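Local coordinates for protein nicotinate phosphoribosyltransferase (Vibrio cholerae, PDB 4HL7) that probably catalyses the ATP-driven formation of nicotinate ribonucleotide from nicotinate and 5-phosphoribosyl diphosphate, a step in NAD(+) biosynthesis, at residues 177-182 and 331-336; 264-269 and 286-291; 271-276 and 388-393. All blocks are in the same frame, centred on the assembly; numbering follows the deposited sequence.

How the interactions relate
Interactions 1 and 2 both reach the parallel sheet of a domain assigned to the TIM-barrel clan: interaction 1 beside strand 181-183, interaction 2 at the neighbouring strands 290-293 and 265-267. Their centres are about 19 Å apart, their nearest atoms about 9 Å. Interaction 3 lies about 24 Å from interaction 1 and about 16 Å from interaction 2, centre to centre, and it touches the latter: Thr268 O is 3.4 Å from Phe276 CB, and Asp269 O is 3.4 Å from Ser389 CB. This junction adjoins the probable active site, since Asp269 is hydrogen-bonded to His232, the predicted phosphohistidine, which is unmodified here. Ser295 OG bonds both Asp269 OD2 and Asp390 N, linking the two contacts.

Interaction 1 of 3, residues 177-182 and 331-336; sequences NNFSLT and QALELC
Asn178, in the loop that runs into strand 181-183, comes beside Cys336 of helix 329-339, with their CA atoms 6.1 Å apart. The polar part is one hydrogen bond: Asn178 ND2 donates to Cys336 O at 3.0 Å, with a nearly straight N-H...O angle of 163°. The acceptor lies in the plane of the Asn178 amide, and OD1 rests 3.4 Å from Cys336 CB, so both branches touch Cys336. Phe179 carries the apolar part. Its CG is anti to the backbone N (chi1 177°), and chi2 then turns the CD1-CE1 edge to the helix. Ala332 CB meets that edge in the ring plane, 4.0 Å from CE1, whereas Leu333 CD2 approaches CD1 obliquely at 3.9 Å. Cys336 SG is also at the edge, 5.5 Å from the Phe179 ring centroid and 85° off its normal, a sulfur-aromatic contact. Around the contact, helix 155-174 touches Phe179 through Leu167 and Leu333 through Ile171, while Ile345 and Phe347 of strand 344-349 pack on Asn178 and Cys336. As in alpha/beta barrels, the loop entering one strand thus packs on the helix preceding the neighbouring strand, 344-349.

Interaction 2 of 3, residues 264-269 and 286-291; sequences AIAPTD and NAYDGV
Tyr288 turns one face of its ring to Ala264, whose CB sits 4.0 Å from the ring centroid and 29° off the normal, a CH-pi contact. Ala266 CB reaches the same ring obliquely, 3.9 Å from CE1. The phenol is held at its far end too, where OH is hydrogen-bonded to Leu252 O, and Trp255 and Leu256 of helix 247-258 also touch the side chain. The second flat group, the Asp289 carboxylate, uses the anti lone pair of OD2 to accept from Ala264 N at 2.9 Å. With CG beside its own backbone N (chi1 -60°), Asp289 can meet Ala264 with carboxylate and N-H together. Asp289 N in turn donates to Ala264 O at 2.8 Å, short but bent to 137°, and both backbone polar atoms of Ala264 are thereby matched by one residue. Gly290 N adds a weak bond to that carbonyl.

From here the strands run parallel, Ile265 paired with Gly290 and Ala266 with Val291. Ala266 N donates to Gly290 O at 3.1 Å, and the same oxygen receives a CA-H...O contact from Ile265. Ile265 CD1 packs 3.4 Å from Gly290 N, where a CB would be crowded; the backbone angles of Gly290 are also ones that glycine alone adopts readily. Val291 and Thr268 cross at about a right angle, with Thr268 CG2 3.8 Å from Val291 CB, while Thr268 OG1 is bonded to Trp301 NE1. Two helices, 273-279 and 282-287, connect the strands, a beta-alpha-beta arrangement.

Chemically, the pairing at Ala264 extends the join beyond the strand with a carboxylate acting as an additional acceptor. The backbone polar groups of this buried residue are therefore satisfied just before strand 265-267 begins, and apolar contacts with Tyr288 accompany them.

Interaction 3 of 3, residues 271-276 and 388-393; sequences LTIDAF and ISDQPE
Ile273 N, in the first turn of helix 273-279, donates to Asp390 OD1 at 2.9 Å with an N-H...O angle of 158°, so a distant loop supplies a carboxylate acceptor to the amino end of that helix. The oxygen accepts through its syn lone pair, and OD2 lies 3.7 Å from Ile273 CB, so the carboxylate sits beside the first turn, the side chains crossing obliquely. Two residues earlier, Leu271 O receives a weak bond from Ser389 N, bent to 123°. Apolar contact completes this shell, as Leu271 CD2 meets Ile388 CD1 at 3.8 Å.

In the next shell, each backbone is held by its own hydroxyl. Thr272 OG1 accepts from Ala275 N at 3.2 Å. Ser389 OG donates to Ile388 O and accepts from Gln391 N at 3.0 Å, fixing the bend from which Asp390 projects. Farther out, Ser295 OG bonds Asp390 N and Gly296 N bonds Gln391 OE1, while Leu406 of helix 400-409 packs on both Leu271 and Ile388.

The arrangement joins a threonine N-cap on helix 273-279 to an ST turn at Ser389, in the loop after strand 383-384, beside the probable active site that Ser295 links to Asp390.

Interaction 1 of 3, residues 177-182 and 331-336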
ATOM      1  N   ASN A 177      -4.809 -25.968   5.222  1.00 24.91           N
ATOM      2  CA  ASN A 177      -3.434 -26.172   4.818  1.00 24.42           C
ATOM      3  C   ASN A 177      -2.941 -25.088   3.846  1.00 23.52           C
ATOM      4  O   ASN A 177      -1.819 -25.190   3.316  1.00 25.21           O
ATOM      5  CB  ASN A 177      -3.253 -27.578   4.232  1.00 32.19           C
ATOM      6  CG  ASN A 177      -4.088 -27.797   3.001  1.00 39.29           C
ATOM      7  OD1 ASN A 177      -4.389 -26.858   2.259  1.00 45.29           O
ATOM      8  ND2 ASN A 177      -4.481 -29.049   2.771  1.00 49.09           N
ATOM      9  N   ASN A 178      -3.742 -24.028   3.677  1.00 21.32           N
ATOM     10  CA  ASN A 178      -3.446 -22.973   2.679  1.00 21.53           C
ATOM     11  C   ASN A 178      -3.359 -21.555   3.281  1.00 23.25           C
ATOM     12  O   ASN A 178      -3.444 -20.551   2.547  1.00 23.79           O
ATOM     13  CB  ASN A 178      -4.402 -22.997   1.441  1.00 20.04           C
ATOM     14  CG  ASN A 178      -5.892 -22.742   1.798  1.00 18.87           C
ATOM     15  OD1 ASN A 178      -6.332 -23.055   2.916  1.00 21.03           O
ATOM     16  ND2 ASN A 178      -6.664 -22.321   0.833  1.00 17.85           N
ATOM     17  N   PHE A 179      -3.164 -21.470   4.607  1.00 21.63           N
ATOM     18  CA  PHE A 179      -2.979 -20.134   5.195  1.00 20.79           C
ATOM     19  C   PHE A 179      -1.573 -19.609   4.800  1.00 21.66           C
ATOM     20  O   PHE A 179      -0.561 -20.324   4.936  1.00 20.45           O
ATOM     21  CB  PHE A 179      -3.122 -20.164   6.728  1.00 19.94           C
ATOM     22  CG  PHE A 179      -2.861 -18.821   7.384  1.00 19.91           C
ATOM     23  CD1 PHE A 179      -3.821 -17.769   7.300  1.00 20.16           C
ATOM     24  CD2 PHE A 179      -1.658 -18.573   8.014  1.00 20.30           C
ATOM     25  CE1 PHE A 179      -3.555 -16.522   7.864  1.00 22.00           C
ATOM     26  CE2 PHE A 179      -1.402 -17.336   8.640  1.00 21.32           C
ATOM     27  CZ  PHE A 179      -2.353 -16.301   8.529  1.00 22.22           C
ATOM     28  N   SER A 180      -1.522 -18.381   4.290  1.00 18.74           N
ATOM     29  CA  SER A 180      -0.258 -17.744   3.867  1.00 19.57           C
ATOM     30  C   SER A 180      -0.366 -16.239   4.191  1.00 18.29           C
ATOM     31  O   SER A 180      -1.395 -15.624   3.896  1.00 19.01           O
ATOM     32  CB  SER A 180      -0.158 -17.841   2.357  1.00 19.46           C
ATOM     33  OG  SER A 180       1.024 -17.189   1.959  1.00 20.05           O
ATOM     34  N   LEU A 181       0.685 -15.667   4.777  1.00 18.77           N
ATOM     35  CA  LEU A 181       0.619 -14.301   5.310  1.00 19.63           C
ATOM     36  C   LEU A 181       1.702 -13.460   4.616  1.00 19.57           C
ATOM     37  O   LEU A 181       2.871 -13.884   4.525  1.00 19.71           O
ATOM     38  CB  LEU A 181       0.864 -14.340   6.849  1.00 19.88           C
ATOM     39  CG  LEU A 181       0.778 -13.024   7.616  1.00 24.25           C
ATOM     40  CD1 LEU A 181      -0.574 -12.352   7.360  1.00 23.09           C
ATOM     41  CD2 LEU A 181       0.920 -13.244   9.116  1.00 23.98           C
ATOM     42  N   THR A 182       1.314 -12.314   4.070  1.00 19.32           N
ATOM     43  CA  THR A 182       2.304 -11.366   3.563  1.00 17.72           C
ATOM     44  C   THR A 182       2.228 -10.119   4.444  1.00 18.68           C
ATOM     45  O   THR A 182       1.165  -9.473   4.553  1.00 17.56           O
ATOM     46  CB  THR A 182       2.014 -10.967   2.127  1.00 19.61           C
ATOM     47  OG1 THR A 182       2.052 -12.147   1.286  1.00 20.34           O
ATOM     48  CG2 THR A 182       3.118 -10.022   1.630  1.00 20.47           C
ATOM     49  N   GLN A 331     -11.100 -13.496   9.364  1.00 18.25           N
ATOM     50  CA  GLN A 331     -11.466 -13.280   7.950  1.00 18.24           C
ATOM     51  C   GLN A 331     -10.571 -14.140   6.977  1.00 17.50           C
ATOM     52  O   GLN A 331     -11.050 -14.728   5.986  1.00 15.89           O
ATOM     53  CB  GLN A 331     -11.287 -11.810   7.613  1.00 18.10           C
ATOM     54  CG  GLN A 331     -12.357 -10.841   8.149  1.00 19.34           C
ATOM     55  CD  GLN A 331     -12.091  -9.389   7.643  1.00 21.96           C
ATOM     56  OE1 GLN A 331     -12.116  -9.132   6.452  1.00 21.54           O
ATOM     57  NE2 GLN A 331     -11.804  -8.476   8.558  1.00 23.74           N
ATOM     58  N   ALA A 332      -9.297 -14.218   7.290  1.00 16.89           N
ATOM     59  CA  ALA A 332      -8.350 -14.898   6.417  1.00 17.74           C
ATOM     60  C   ALA A 332      -8.696 -16.394   6.404  1.00 17.88           C
ATOM     61  O   ALA A 332      -8.800 -17.009   5.318  1.00 19.72           O
ATOM     62  CB  ALA A 332      -6.939 -14.659   6.883  1.00 16.15           C
ATOM     63  N   LEU A 333      -8.971 -16.956   7.599  1.00 18.20           N
ATOM     64  CA  LEU A 333      -9.276 -18.422   7.645  1.00 18.59           C
ATOM     65  C   LEU A 333     -10.533 -18.762   6.861  1.00 17.92           C
ATOM     66  O   LEU A 333     -10.626 -19.820   6.219  1.00 19.21           O
ATOM     67  CB  LEU A 333      -9.327 -18.949   9.074  1.00 18.19           C
ATOM     68  CG  LEU A 333      -8.007 -18.882   9.863  1.00 20.14           C
ATOM     69  CD1 LEU A 333      -8.147 -19.460  11.306  1.00 22.79           C
ATOM     70  CD2 LEU A 333      -6.821 -19.521   9.126  1.00 22.40           C
ATOM     71  N   GLU A 334     -11.535 -17.901   6.940  1.00 18.85           N
ATOM     72  CA  GLU A 334     -12.760 -18.070   6.146  1.00 18.82           C
ATOM     73  C   GLU A 334     -12.456 -18.101   4.644  1.00 20.06           C
ATOM     74  O   GLU A 334     -13.069 -18.895   3.864  1.00 19.02           O
ATOM     75  CB  GLU A 334     -13.741 -16.922   6.443  1.00 20.66           C
ATOM     76  CG  GLU A 334     -15.093 -17.085   5.797  1.00 22.19           C
ATOM     77  CD  GLU A 334     -16.007 -15.878   6.009  1.00 23.53           C
ATOM     78  OE1 GLU A 334     -17.224 -16.089   5.840  1.00 27.15           O
ATOM     79  OE2 GLU A 334     -15.518 -14.743   6.312  1.00 21.41           O
ATOM     80  N   LEU A 335     -11.578 -17.202   4.217  1.00 19.16           N
ATOM     81  CA  LEU A 335     -11.178 -17.138   2.797  1.00 17.06           C
ATOM     82  C   LEU A 335     -10.382 -18.387   2.440  1.00 17.53           C
ATOM     83  O   LEU A 335     -10.553 -18.907   1.320  1.00 17.69           O
ATOM     84  CB  LEU A 335     -10.394 -15.842   2.514  1.00 15.78           C
ATOM     85  CG  LEU A 335     -11.402 -14.682   2.382  1.00 16.44           C
ATOM     86  CD1 LEU A 335     -10.651 -13.345   2.510  1.00 19.04           C
ATOM     87  CD2 LEU A 335     -12.183 -14.699   1.082  1.00 19.50           C
ATOM     88  N   CYS A 336      -9.544 -18.872   3.388  1.00 16.73           N
ATOM     89  CA  CYS A 336      -8.787 -20.139   3.157  1.00 18.83           C
ATOM     90  C   CYS A 336      -9.728 -21.292   2.799  1.00 18.86           C
ATOM     91  O   CYS A 336      -9.479 -22.021   1.847  1.00 17.75           O
ATOM     92  CB  CYS A 336      -8.009 -20.552   4.386  1.00 18.15           C
ATOM     93  SG  CYS A 336      -6.551 -19.536   4.736  1.00 20.35           S
TER

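Interaction 2 of 3, residues 264-269 and 286-291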
ATOM      1  N   ALA A 264       4.354  -9.803 -10.858  1.00 18.27           N
ATOM      2  CA  ALA A 264       3.317  -9.027 -11.464  1.00 19.36           C
ATOM      3  C   ALA A 264       1.995  -9.414 -10.865  1.00 16.53           C
ATOM      4  O   ALA A 264       1.389 -10.455 -11.256  1.00 17.92           O
ATOM      5  CB  ALA A 264       3.305  -9.242 -12.954  1.00 17.87           C
ATOM      6  N   ILE A 265       1.584  -8.661  -9.863  1.00 14.72           N
ATOM      7  CA  ILE A 265       0.259  -8.875  -9.255  1.00 14.65           C
ATOM      8  C   ILE A 265      -0.527  -7.590  -9.431  1.00 15.24           C
ATOM      9  O   ILE A 265      -0.166  -6.583  -8.837  1.00 16.03           O
ATOM     10  CB  ILE A 265       0.368  -9.200  -7.730  1.00 15.59           C
ATOM     11  CG1 ILE A 265       1.126 -10.521  -7.491  1.00 17.67           C
ATOM     12  CG2 ILE A 265      -1.041  -9.277  -7.077  1.00 17.68           C
ATOM     13  CD1 ILE A 265       0.406 -11.770  -8.022  1.00 17.34           C
ATOM     14  N   ALA A 266      -1.623  -7.619 -10.207  1.00 15.26           N
ATOM     15  CA  ALA A 266      -2.429  -6.362 -10.489  1.00 18.97           C
ATOM     16  C   ALA A 266      -3.560  -6.151  -9.513  1.00 18.44           C
ATOM     17  O   ALA A 266      -4.318  -7.080  -9.233  1.00 16.31           O
ATOM     18  CB  ALA A 266      -3.010  -6.412 -11.917  1.00 16.71           C
ATOM     19  N   PRO A 267      -3.715  -4.926  -8.987  1.00 19.07           N
ATOM     20  CA  PRO A 267      -5.012  -4.652  -8.380  1.00 18.51           C
ATOM     21  C   PRO A 267      -6.117  -4.537  -9.431  1.00 18.32           C
ATOM     22  O   PRO A 267      -5.861  -4.154 -10.564  1.00 17.21           O
ATOM     23  CB  PRO A 267      -4.787  -3.289  -7.698  1.00 19.09           C
ATOM     24  CG  PRO A 267      -3.873  -2.618  -8.691  1.00 21.15           C
ATOM     25  CD  PRO A 267      -2.927  -3.688  -9.193  1.00 18.63           C
ATOM     26  N   THR A 268      -7.347  -4.842  -9.052  1.00 16.94           N
ATOM     27  CA  THR A 268      -8.410  -4.930 -10.051  1.00 17.24           C
ATOM     28  C   THR A 268      -9.419  -3.826  -9.942  1.00 17.82           C
ATOM     29  O   THR A 268     -10.369  -3.718 -10.810  1.00 18.05           O
ATOM     30  CB  THR A 268      -9.157  -6.308  -9.915  1.00 16.51           C
ATOM     31  OG1 THR A 268      -9.827  -6.312  -8.649  1.00 16.13           O
ATOM     32  CG2 THR A 268      -8.197  -7.440  -9.964  1.00 16.52           C
ATOM     33  N   ASP A 269      -9.264  -2.956  -8.934  1.00 16.14           N
ATOM     34  CA  ASP A 269     -10.305  -2.018  -8.618  1.00 17.64           C
ATOM     35  C   ASP A 269      -9.887  -0.539  -8.738  1.00 18.96           C
ATOM     36  O   ASP A 269     -10.474   0.321  -8.095  1.00 21.66           O
ATOM     37  CB  ASP A 269     -10.847  -2.262  -7.158  1.00 20.56           C
ATOM     38  CG  ASP A 269      -9.781  -2.011  -6.072  1.00 21.85           C
ATOM     39  OD1 ASP A 269      -8.562  -2.152  -6.343  1.00 20.04           O
ATOM     40  OD2 ASP A 269     -10.185  -1.685  -4.917  1.00 23.48           O
ATOM     41  N   ASN A 286      -2.167 -14.563 -18.668  1.00 15.27           N
ATOM     42  CA  ASN A 286      -1.124 -15.569 -18.597  1.00 15.42           C
ATOM     43  C   ASN A 286       0.196 -14.997 -18.115  1.00 14.33           C
ATOM     44  O   ASN A 286       0.870 -15.601 -17.318  1.00 15.68           O
ATOM     45  CB  ASN A 286      -0.931 -16.224 -19.959  1.00 17.48           C
ATOM     46  CG  ASN A 286      -1.889 -17.417 -20.150  1.00 16.48           C
ATOM     47  OD1 ASN A 286      -1.924 -18.304 -19.333  1.00 19.01           O
ATOM     48  ND2 ASN A 286      -2.668 -17.408 -21.228  1.00 17.78           N
ATOM     49  N   ALA A 287       0.506 -13.788 -18.527  1.00 14.10           N
ATOM     50  CA  ALA A 287       1.783 -13.231 -18.107  1.00 14.93           C
ATOM     51  C   ALA A 287       1.769 -12.820 -16.620  1.00 14.39           C
ATOM     52  O   ALA A 287       2.762 -12.989 -15.927  1.00 15.49           O
ATOM     53  CB  ALA A 287       2.111 -12.008 -18.967  1.00 15.87           C
ATOM     54  N   TYR A 288       0.649 -12.276 -16.143  1.00 13.63           N
ATOM     55  CA  TYR A 288       0.574 -11.861 -14.738  1.00 13.80           C
ATOM     56  C   TYR A 288       0.536 -13.070 -13.779  1.00 15.46           C
ATOM     57  O   TYR A 288      -0.068 -14.079 -14.073  1.00 15.00           O
ATOM     58  CB  TYR A 288      -0.655 -10.955 -14.528  1.00 12.94           C
ATOM     59  CG  TYR A 288      -0.298  -9.518 -14.753  1.00 12.55           C
ATOM     60  CD1 TYR A 288      -0.114  -8.664 -13.672  1.00 15.33           C
ATOM     61  CD2 TYR A 288      -0.154  -9.022 -16.059  1.00 13.35           C
ATOM     62  CE1 TYR A 288       0.237  -7.332 -13.867  1.00 16.94           C
ATOM     63  CE2 TYR A 288       0.233  -7.684 -16.271  1.00 13.59           C
ATOM     64  CZ  TYR A 288       0.458  -6.877 -15.158  1.00 16.57           C
ATOM     65  OH  TYR A 288       0.844  -5.565 -15.329  1.00 15.44           O
ATOM     66  N   ASP A 289       1.188 -12.939 -12.629  1.00 15.51           N
ATOM     67  CA  ASP A 289       1.237 -13.972 -11.647  1.00 15.07           C
ATOM     68  C   ASP A 289      -0.063 -14.047 -10.879  1.00 16.48           C
ATOM     69  O   ASP A 289      -0.358 -15.068 -10.231  1.00 17.58           O
ATOM     70  CB  ASP A 289       2.403 -13.701 -10.704  1.00 17.96           C
ATOM     71  CG  ASP A 289       3.744 -13.671 -11.462  1.00 19.89           C
ATOM     72  OD1 ASP A 289       4.063 -14.691 -12.093  1.00 21.08           O
ATOM     73  OD2 ASP A 289       4.366 -12.573 -11.574  1.00 19.70           O
ATOM     74  N   GLY A 290      -0.848 -12.979 -10.936  1.00 15.86           N
ATOM     75  CA  GLY A 290      -2.105 -13.001 -10.205  1.00 17.04           C
ATOM     76  C   GLY A 290      -2.642 -11.594 -10.000  1.00 13.52           C
ATOM     77  O   GLY A 290      -2.178 -10.601 -10.655  1.00 13.78           O
ATOM     78  N   VAL A 291      -3.584 -11.483  -9.078  1.00 13.93           N
ATOM     79  CA  VAL A 291      -4.309 -10.228  -8.878  1.00 13.96           C
ATOM     80  C   VAL A 291      -4.506  -9.987  -7.368  1.00 15.31           C
ATOM     81  O   VAL A 291      -4.473 -10.944  -6.554  1.00 14.68           O
ATOM     82  CB  VAL A 291      -5.703 -10.248  -9.572  1.00 15.29           C
ATOM     83  CG1 VAL A 291      -5.530 -10.118 -11.086  1.00 15.86           C
ATOM     84  CG2 VAL A 291      -6.503 -11.556  -9.228  1.00 16.82           C
TER

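Interaction 3 of 3, residues 271-276 and 388-393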
ATOM      1  N   LEU A 271     -10.614   1.005 -11.318  1.00 16.73           N
ATOM      2  CA  LEU A 271     -11.854   1.408 -11.952  1.00 16.82           C
ATOM      3  C   LEU A 271     -12.953   0.504 -11.387  1.00 20.82           C
ATOM      4  O   LEU A 271     -13.425   0.779 -10.271  1.00 24.25           O
ATOM      5  CB  LEU A 271     -11.744   1.275 -13.490  1.00 16.49           C
ATOM      6  CG  LEU A 271     -10.589   2.162 -14.009  1.00 16.52           C
ATOM      7  CD1 LEU A 271     -10.318   1.886 -15.466  1.00 15.70           C
ATOM      8  CD2 LEU A 271     -10.958   3.655 -13.874  1.00 19.61           C
ATOM      9  N   THR A 272     -13.357  -0.553 -12.112  1.00 16.31           N
ATOM     10  CA  THR A 272     -14.290  -1.550 -11.504  1.00 17.82           C
ATOM     11  C   THR A 272     -13.838  -2.951 -11.945  1.00 18.09           C
ATOM     12  O   THR A 272     -13.116  -3.096 -12.924  1.00 15.54           O
ATOM     13  CB  THR A 272     -15.706  -1.386 -11.935  1.00 18.17           C
ATOM     14  OG1 THR A 272     -15.787  -1.544 -13.364  1.00 20.17           O
ATOM     15  CG2 THR A 272     -16.301   0.019 -11.465  1.00 20.89           C
ATOM     16  N   ILE A 273     -14.379  -3.983 -11.306  1.00 17.06           N
ATOM     17  CA  ILE A 273     -14.046  -5.351 -11.732  1.00 16.97           C
ATOM     18  C   ILE A 273     -14.453  -5.589 -13.189  1.00 16.55           C
ATOM     19  O   ILE A 273     -13.660  -6.194 -13.959  1.00 16.39           O
ATOM     20  CB  ILE A 273     -14.642  -6.410 -10.782  1.00 20.45           C
ATOM     21  CG1 ILE A 273     -14.097  -7.835 -11.083  1.00 19.65           C
ATOM     22  CG2 ILE A 273     -16.162  -6.388 -10.847  1.00 22.61           C
ATOM     23  CD1 ILE A 273     -12.598  -7.951 -11.127  1.00 19.74           C
ATOM     24  N   ASP A 274     -15.593  -5.071 -13.628  1.00 16.95           N
ATOM     25  CA  ASP A 274     -15.929  -5.265 -15.063  1.00 19.12           C
ATOM     26  C   ASP A 274     -14.955  -4.608 -15.994  1.00 17.83           C
ATOM     27  O   ASP A 274     -14.645  -5.171 -17.040  1.00 17.82           O
ATOM     28  CB  ASP A 274     -17.352  -4.815 -15.418  1.00 26.16           C
ATOM     29  CG  ASP A 274     -18.397  -5.548 -14.603  1.00 35.54           C
ATOM     30  OD1 ASP A 274     -18.462  -6.785 -14.679  1.00 39.11           O
ATOM     31  OD2 ASP A 274     -19.077  -4.886 -13.801  1.00 44.75           O
ATOM     32  N   ALA A 275     -14.498  -3.382 -15.681  1.00 16.37           N
ATOM     33  CA  ALA A 275     -13.468  -2.717 -16.537  1.00 16.33           C
ATOM     34  C   ALA A 275     -12.186  -3.497 -16.537  1.00 16.65           C
ATOM     35  O   ALA A 275     -11.526  -3.624 -17.574  1.00 16.70           O
ATOM     36  CB  ALA A 275     -13.185  -1.284 -16.031  1.00 16.12           C
ATOM     37  N   PHE A 276     -11.787  -3.977 -15.359  1.00 14.56           N
ATOM     38  CA  PHE A 276     -10.572  -4.786 -15.260  1.00 15.24           C
ATOM     39  C   PHE A 276     -10.704  -6.056 -16.106  1.00 15.22           C
ATOM     40  O   PHE A 276      -9.823  -6.362 -16.920  1.00 14.69           O
ATOM     41  CB  PHE A 276     -10.304  -5.202 -13.834  1.00 13.93           C
ATOM     42  CG  PHE A 276      -9.030  -5.990 -13.709  1.00 15.34           C
ATOM     43  CD1 PHE A 276      -7.779  -5.353 -13.756  1.00 14.54           C
ATOM     44  CD2 PHE A 276      -9.090  -7.341 -13.672  1.00 14.20           C
ATOM     45  CE1 PHE A 276      -6.604  -6.113 -13.716  1.00 13.52           C
ATOM     46  CE2 PHE A 276      -7.932  -8.115 -13.621  1.00 15.76           C
ATOM     47  CZ  PHE A 276      -6.690  -7.498 -13.633  1.00 14.44           C
ATOM     48  N   ILE A 388     -11.834   4.723  -8.680  1.00 18.57           N
ATOM     49  CA  ILE A 388     -13.271   4.577  -8.484  1.00 21.03           C
ATOM     50  C   ILE A 388     -13.491   3.501  -7.381  1.00 22.64           C
ATOM     51  O   ILE A 388     -14.010   3.778  -6.307  1.00 31.39           O
ATOM     52  CB  ILE A 388     -13.982   4.198  -9.812  1.00 21.02           C
ATOM     53  CG1 ILE A 388     -13.922   5.378 -10.768  1.00 22.99           C
ATOM     54  CG2 ILE A 388     -15.488   3.970  -9.563  1.00 21.92           C
ATOM     55  CD1 ILE A 388     -14.138   5.051 -12.217  1.00 25.21           C
ATOM     56  N   SER A 389     -13.050   2.303  -7.722  1.00 21.99           N
ATOM     57  CA  SER A 389     -13.049   1.027  -6.951  1.00 26.61           C
ATOM     58  C   SER A 389     -14.384   0.262  -7.014  1.00 27.27           C
ATOM     59  O   SER A 389     -15.371   0.707  -7.635  1.00 28.62           O
ATOM     60  CB  SER A 389     -12.545   1.161  -5.496  1.00 24.43           C
ATOM     61  OG  SER A 389     -13.689   1.410  -4.643  1.00 36.69           O
ATOM     62  N   ASP A 390     -14.423  -0.884  -6.340  1.00 28.02           N
ATOM     63  CA  ASP A 390     -15.668  -1.669  -6.322  1.00 30.09           C
ATOM     64  C   ASP A 390     -16.588  -1.296  -5.169  1.00 37.06           C
ATOM     65  O   ASP A 390     -17.697  -1.879  -5.015  1.00 35.27           O
ATOM     66  CB  ASP A 390     -15.364  -3.141  -6.342  1.00 30.51           C
ATOM     67  CG  ASP A 390     -14.939  -3.617  -7.737  1.00 28.24           C
ATOM     68  OD1 ASP A 390     -15.608  -3.241  -8.777  1.00 25.63           O
ATOM     69  OD2 ASP A 390     -13.973  -4.424  -7.765  1.00 35.77           O
ATOM     70  N   GLN A 391     -16.140  -0.303  -4.388  1.00 36.56           N
ATOM     71  CA  GLN A 391     -17.032   0.437  -3.482  1.00 41.15           C
ATOM     72  C   GLN A 391     -17.219   1.898  -3.973  1.00 37.78           C
ATOM     73  O   GLN A 391     -16.412   2.761  -3.652  1.00 35.99           O
ATOM     74  CB  GLN A 391     -16.454   0.398  -2.079  1.00 41.00           C
ATOM     75  CG  GLN A 391     -16.526  -0.983  -1.465  1.00 47.20           C
ATOM     76  CD  GLN A 391     -15.839  -1.038  -0.126  1.00 48.53           C
ATOM     77  OE1 GLN A 391     -14.919  -1.842   0.083  1.00 48.54           O
ATOM     78  NE2 GLN A 391     -16.279  -0.182   0.800  1.00 51.02           N
ATOM     79  N   PRO A 392     -18.256   2.153  -4.795  1.00 41.70           N
ATOM     80  CA  PRO A 392     -18.323   3.441  -5.482  1.00 43.69           C
ATOM     81  C   PRO A 392     -18.273   4.667  -4.553  1.00 44.78           C
ATOM     82  O   PRO A 392     -17.731   5.705  -4.945  1.00 49.08           O
ATOM     83  CB  PRO A 392     -19.657   3.368  -6.266  1.00 43.43           C
ATOM     84  CG  PRO A 392     -20.310   2.068  -5.892  1.00 43.42           C
ATOM     85  CD  PRO A 392     -19.214   1.184  -5.364  1.00 46.46           C
ATOM     86  N   GLU A 393     -18.803   4.532  -3.332  1.00 39.38           N
ATOM     87  CA  GLU A 393     -18.883   5.637  -2.386  1.00 39.07           C
ATOM     88  C   GLU A 393     -17.482   6.123  -2.055  1.00 38.66           C
ATOM     89  O   GLU A 393     -17.288   7.246  -1.608  1.00 44.62           O
ATOM     90  CB  GLU A 393     -19.711   5.254  -1.125  1.00 41.00           C
ATOM     91  CG  GLU A 393     -19.042   4.285  -0.149  1.00 48.04           C
ATOM     92  CD  GLU A 393     -19.104   2.803  -0.569  1.00 48.52           C
ATOM     93  OE1 GLU A 393     -19.617   2.483  -1.673  1.00 45.35           O
ATOM     94  OE2 GLU A 393     -18.624   1.949   0.230  1.00 50.96           O
TER